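PDB 3N8H: pantothenate synthetase from Francisella tularensis subsp. tularensis, which catalyses the ATP-dependent condensation of pantoate with beta-alanine to give pantothenate, by way of a pantoyl-adenylate intermediate. Local coordinates for the proline and adenosine monophosphate site. Numbering follows the deposited sequence.

The proline and adenosine monophosphate site. Residues 30-32, 36, 38-39, 42, 63, 73, 124, 127, 149-150, 152-153, 156, 177-179, 187, 190. With PRO (proline), chain B; AMP (adenosine monophosphate), chain C.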
# COMPACT_ATOMS: atom_id res chain seq x y z
N PRO A 30 16.47 5.07 6.19
CA PRO A 30 15.76 4.20 7.15
C PRO A 30 16.70 3.10 7.65
O PRO A 30 17.52 2.58 6.88
CB PRO A 30 14.62 3.58 6.30
CG PRO A 30 15.18 3.58 4.87
CD PRO A 30 16.07 4.82 4.79
N THR A 31 16.59 2.73 8.92
CA THR A 31 17.42 1.64 9.46
C THR A 31 16.62 0.96 10.56
O THR A 31 15.55 1.43 10.93
CB THR A 31 18.77 2.17 10.07
OG1 THR A 31 18.59 2.58 11.43
CG2 THR A 31 19.32 3.38 9.29
N MSE A 32 17.15 -0.14 11.09
CA MSE A 32 16.56 -0.80 12.25
C MSE A 32 17.53 -0.69 13.44
O MSE A 32 17.53 -1.52 14.34
CB MSE A 32 16.21 -2.26 11.94
CG MSE A 32 15.42 -2.45 10.62
SE MSE A 32 14.28 -4.04 10.62
CE MSE A 32 15.69 -5.39 10.77
N HIS A 36 26.14 0.48 12.15
CA HIS A 36 27.50 0.17 11.83
C HIS A 36 27.99 1.01 10.64
O HIS A 36 27.26 1.87 10.10
CB HIS A 36 27.61 -1.32 11.53
CG HIS A 36 26.62 -1.79 10.51
ND1 HIS A 36 26.67 -1.39 9.19
CD2 HIS A 36 25.56 -2.62 10.62
CE1 HIS A 36 25.68 -1.96 8.53
NE2 HIS A 36 24.99 -2.72 9.37
N GLY A 38 28.34 0.33 7.69
CA GLY A 38 27.43 0.21 6.56
C GLY A 38 26.44 1.37 6.62
O GLY A 38 26.35 2.18 5.69
N HIS A 39 25.71 1.46 7.72
CA HIS A 39 24.76 2.56 7.87
C HIS A 39 25.45 3.91 7.76
O HIS A 39 24.91 4.87 7.20
CB HIS A 39 24.06 2.50 9.22
CG HIS A 39 23.30 1.23 9.46
ND1 HIS A 39 23.65 0.34 10.46
CD2 HIS A 39 22.20 0.72 8.86
CE1 HIS A 39 22.79 -0.67 10.45
NE2 HIS A 39 21.90 -0.46 9.50
N LEU A 42 25.93 5.30 4.30
CA LEU A 42 24.70 5.85 3.74
C LEU A 42 24.44 7.26 4.29
O LEU A 42 24.08 8.19 3.55
CB LEU A 42 23.50 4.95 3.99
CG LEU A 42 23.20 3.81 3.00
CD1 LEU A 42 24.42 2.93 2.74
CD2 LEU A 42 22.05 2.96 3.49
N GLN A 63 8.19 -7.68 9.56
CA GLN A 63 9.11 -8.24 8.58
C GLN A 63 10.01 -9.34 9.14
O GLN A 63 10.81 -9.92 8.40
CB GLN A 63 9.92 -7.13 7.92
CG GLN A 63 11.01 -6.50 8.76
CD GLN A 63 11.67 -5.37 8.00
OE1 GLN A 63 12.87 -5.41 7.68
NE2 GLN A 63 10.89 -4.35 7.68
N TYR A 73 17.24 -9.51 18.07
CA TYR A 73 17.77 -8.50 17.16
C TYR A 73 18.51 -7.41 17.95
O TYR A 73 18.04 -6.97 19.00
CB TYR A 73 16.66 -7.86 16.31
CG TYR A 73 17.28 -7.10 15.16
CD1 TYR A 73 17.73 -7.78 14.03
CD2 TYR A 73 17.47 -5.72 15.23
CE1 TYR A 73 18.32 -7.10 12.97
CE2 TYR A 73 18.06 -5.03 14.17
CZ TYR A 73 18.49 -5.72 13.05
OH TYR A 73 19.07 -5.04 12.00
N ARG A 124 12.59 -16.21 3.23
CA ARG A 124 11.91 -15.53 4.34
C ARG A 124 10.44 -15.24 4.00
O ARG A 124 10.08 -14.12 3.62
CB ARG A 124 12.63 -14.24 4.74
CG ARG A 124 14.13 -14.41 5.01
CD ARG A 124 14.74 -13.08 5.47
NE ARG A 124 14.15 -12.62 6.73
CZ ARG A 124 14.47 -11.49 7.34
NH1 ARG A 124 15.40 -10.70 6.80
NH2 ARG A 124 13.89 -11.16 8.49
N HIS A 127 8.48 -11.86 4.77
CA HIS A 127 9.42 -10.76 5.05
C HIS A 127 9.19 -9.54 4.13
O HIS A 127 9.15 -8.41 4.60
CB HIS A 127 10.87 -11.23 4.92
CG HIS A 127 11.87 -10.12 4.89
ND1 HIS A 127 12.17 -9.35 6.00
CD2 HIS A 127 12.64 -9.63 3.88
CE1 HIS A 127 13.07 -8.44 5.68
NE2 HIS A 127 13.37 -8.58 4.40
N LEU A 149 19.72 3.61 0.14
CA LEU A 149 19.58 2.18 0.37
C LEU A 149 20.90 1.49 0.05
O LEU A 149 21.63 1.92 -0.86
CB LEU A 149 18.48 1.59 -0.53
CG LEU A 149 17.02 2.08 -0.42
CD1 LEU A 149 16.15 1.37 -1.45
CD2 LEU A 149 16.48 1.85 1.00
N GLY A 150 21.21 0.41 0.77
CA GLY A 150 22.41 -0.35 0.53
C GLY A 150 22.18 -1.43 -0.54
O GLY A 150 21.15 -2.11 -0.55
N LYS A 152 23.56 -4.19 -0.64
CA LYS A 152 23.61 -5.52 -0.02
C LYS A 152 22.24 -6.20 0.01
O LYS A 152 22.14 -7.42 -0.14
CB LYS A 152 24.15 -5.43 1.40
CG LYS A 152 24.53 -6.80 1.96
CD LYS A 152 24.91 -6.72 3.41
CE LYS A 152 23.70 -6.88 4.27
NZ LYS A 152 23.96 -6.28 5.60
N ASP A 153 21.20 -5.42 0.27
CA ASP A 153 19.85 -5.94 0.27
C ASP A 153 19.26 -5.68 -1.12
O ASP A 153 18.43 -4.78 -1.33
CB ASP A 153 19.06 -5.28 1.38
CG ASP A 153 19.68 -5.53 2.75
OD1 ASP A 153 19.48 -6.65 3.27
OD2 ASP A 153 20.35 -4.61 3.29
N GLN A 156 15.42 -6.06 -1.89
CA GLN A 156 14.86 -4.90 -1.20
C GLN A 156 14.93 -3.63 -2.06
O GLN A 156 13.93 -2.92 -2.20
CB GLN A 156 15.62 -4.66 0.11
CG GLN A 156 15.13 -3.42 0.85
CD GLN A 156 15.50 -3.43 2.29
OE1 GLN A 156 14.82 -4.05 3.12
NE2 GLN A 156 16.59 -2.75 2.62
N PRO A 177 27.21 1.29 -2.14
CA PRO A 177 28.05 0.10 -2.19
C PRO A 177 28.10 -0.57 -0.83
O PRO A 177 28.08 0.10 0.20
CB PRO A 177 29.46 0.64 -2.51
CG PRO A 177 29.29 2.03 -2.91
CD PRO A 177 28.00 2.53 -2.31
N THR A 178 28.18 -1.88 -0.84
CA THR A 178 28.23 -2.68 0.39
C THR A 178 29.58 -2.49 1.11
O THR A 178 30.65 -2.73 0.54
CB THR A 178 27.99 -4.16 0.08
OG1 THR A 178 26.65 -4.32 -0.40
CG2 THR A 178 28.17 -5.03 1.35
N GLN A 179 29.52 -2.03 2.35
CA GLN A 179 30.72 -1.88 3.14
C GLN A 179 31.10 -3.23 3.74
O GLN A 179 30.23 -3.96 4.22
CB GLN A 179 30.52 -0.85 4.26
CG GLN A 179 30.14 0.53 3.76
CD GLN A 179 31.14 1.04 2.73
OE1 GLN A 179 32.27 1.34 3.05
NE2 GLN A 179 30.72 1.09 1.47
N LEU A 187 29.43 -5.77 6.44
CA LEU A 187 28.96 -5.26 7.73
C LEU A 187 27.44 -5.47 7.85
O LEU A 187 26.69 -5.25 6.89
CB LEU A 187 29.35 -3.80 7.89
CG LEU A 187 30.87 -3.64 7.89
CD1 LEU A 187 31.23 -2.18 7.80
CD2 LEU A 187 31.43 -4.30 9.14
N ARG A 190 23.27 -7.88 12.66
CA ARG A 190 23.23 -9.22 13.24
C ARG A 190 24.64 -9.76 13.54
O ARG A 190 24.80 -10.68 14.36
CB ARG A 190 22.44 -10.19 12.34
CG ARG A 190 20.91 -10.05 12.46
CD ARG A 190 20.19 -11.08 11.55
NE ARG A 190 18.75 -10.87 11.48
CZ ARG A 190 18.16 -10.04 10.62
NH1 ARG A 190 18.90 -9.35 9.75
NH2 ARG A 190 16.84 -9.89 10.61
N PRO B . 17.58 -5.87 7.17
CA PRO B . 16.14 -6.09 7.19
C PRO B . 15.80 -7.33 8.02
O PRO B . 16.72 -8.06 8.41
CB PRO B . 15.81 -6.33 5.71
CG PRO B . 16.83 -5.52 4.98
CD PRO B . 18.08 -5.59 5.81
P AMP C . 19.11 -2.59 8.17
O1P AMP C . 19.28 -1.64 9.35
O2P AMP C . 20.01 -3.79 8.14
O3P AMP C . 17.69 -2.93 7.89
O5' AMP C . 19.72 -1.74 6.94
C5' AMP C . 19.40 -0.36 6.72
C4' AMP C . 19.99 0.11 5.41
O4' AMP C . 21.44 -0.01 5.48
C3' AMP C . 19.53 -0.70 4.19
O3' AMP C . 19.45 0.17 3.04
C2' AMP C . 20.68 -1.68 4.01
O2' AMP C . 20.82 -2.25 2.71
C1' AMP C . 21.88 -0.81 4.39
N9 AMP C . 23.06 -1.61 4.74
C8 AMP C . 23.09 -2.63 5.63
N7 AMP C . 24.34 -3.18 5.68
C5 AMP C . 25.11 -2.51 4.80
C6 AMP C . 26.52 -2.58 4.36
N6 AMP C . 27.33 -3.51 4.89
N1 AMP C . 26.97 -1.71 3.43
C2 AMP C . 26.12 -0.80 2.89
N3 AMP C . 24.82 -0.67 3.24
C4 AMP C . 24.26 -1.48 4.18
O HOH W 1 18.31 2.53 3.98
O HOH W 2 18.59 -1.66 0.88
O HOH W 3 19.66 -6.01 9.51
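Extended backbone at Gln179 (phi/psi -81/139°) and at Leu187 presents main-chain groups edge-on to the adenine, while strand 146-150 ends at Gly150, whose N donates to AMP O3', the ribose 3'-hydroxyl, at 2.9 Å. This is the active-site cleft of a pantothenate synthetase, holding the reaction product AMP beside a proline that may have come from purification or crystallisation and sits where pantoate is expected. Gln179 N reaches AMP N1 at 2.8 Å, and the 6-amino group N6 spends its hydrogens on the carbonyls of Gln179 and Leu187, each on an in-plane lone pair, so the pattern reads adenine. Gly38 CA lies over the six-membered ring, and His36 turns its CE1 edge onto the face of the five-membered ring of the base.

His36 and Gly38-His39 belong to the HIGH-type motif, here His-Asn-Gly-His. The His39 ring is held by His36 N, which donates in plane to ND1; its NE2 then gives a hydrogen bond to phosphate oxygen AMP O1P at 2.9 Å, and Met32 N grips the same oxygen. Lys152, bent at chi3 (89°), brings NZ to the base nitrogen AMP N7 at 3.1 Å and also to Leu187 O. Asp153 divides its carboxylate: AMP O2', the ribose 2'-hydroxyl, donates to the anti lone pair of Asp153 OD2 at 2.5 Å, and OD1 faces the proline ring.

Around that proline, selenomethionine Met32 packs its CE against the carboxyl end, and His127 brings its CE1 edge to CB, its ND1 tied to Gln63 O. Tyr73 points its CE1 edge at the face of the Arg190 guanidinium, which meets the proline end-on: NH1 and NH2 both donate to PRO O, each at 2.9 Å.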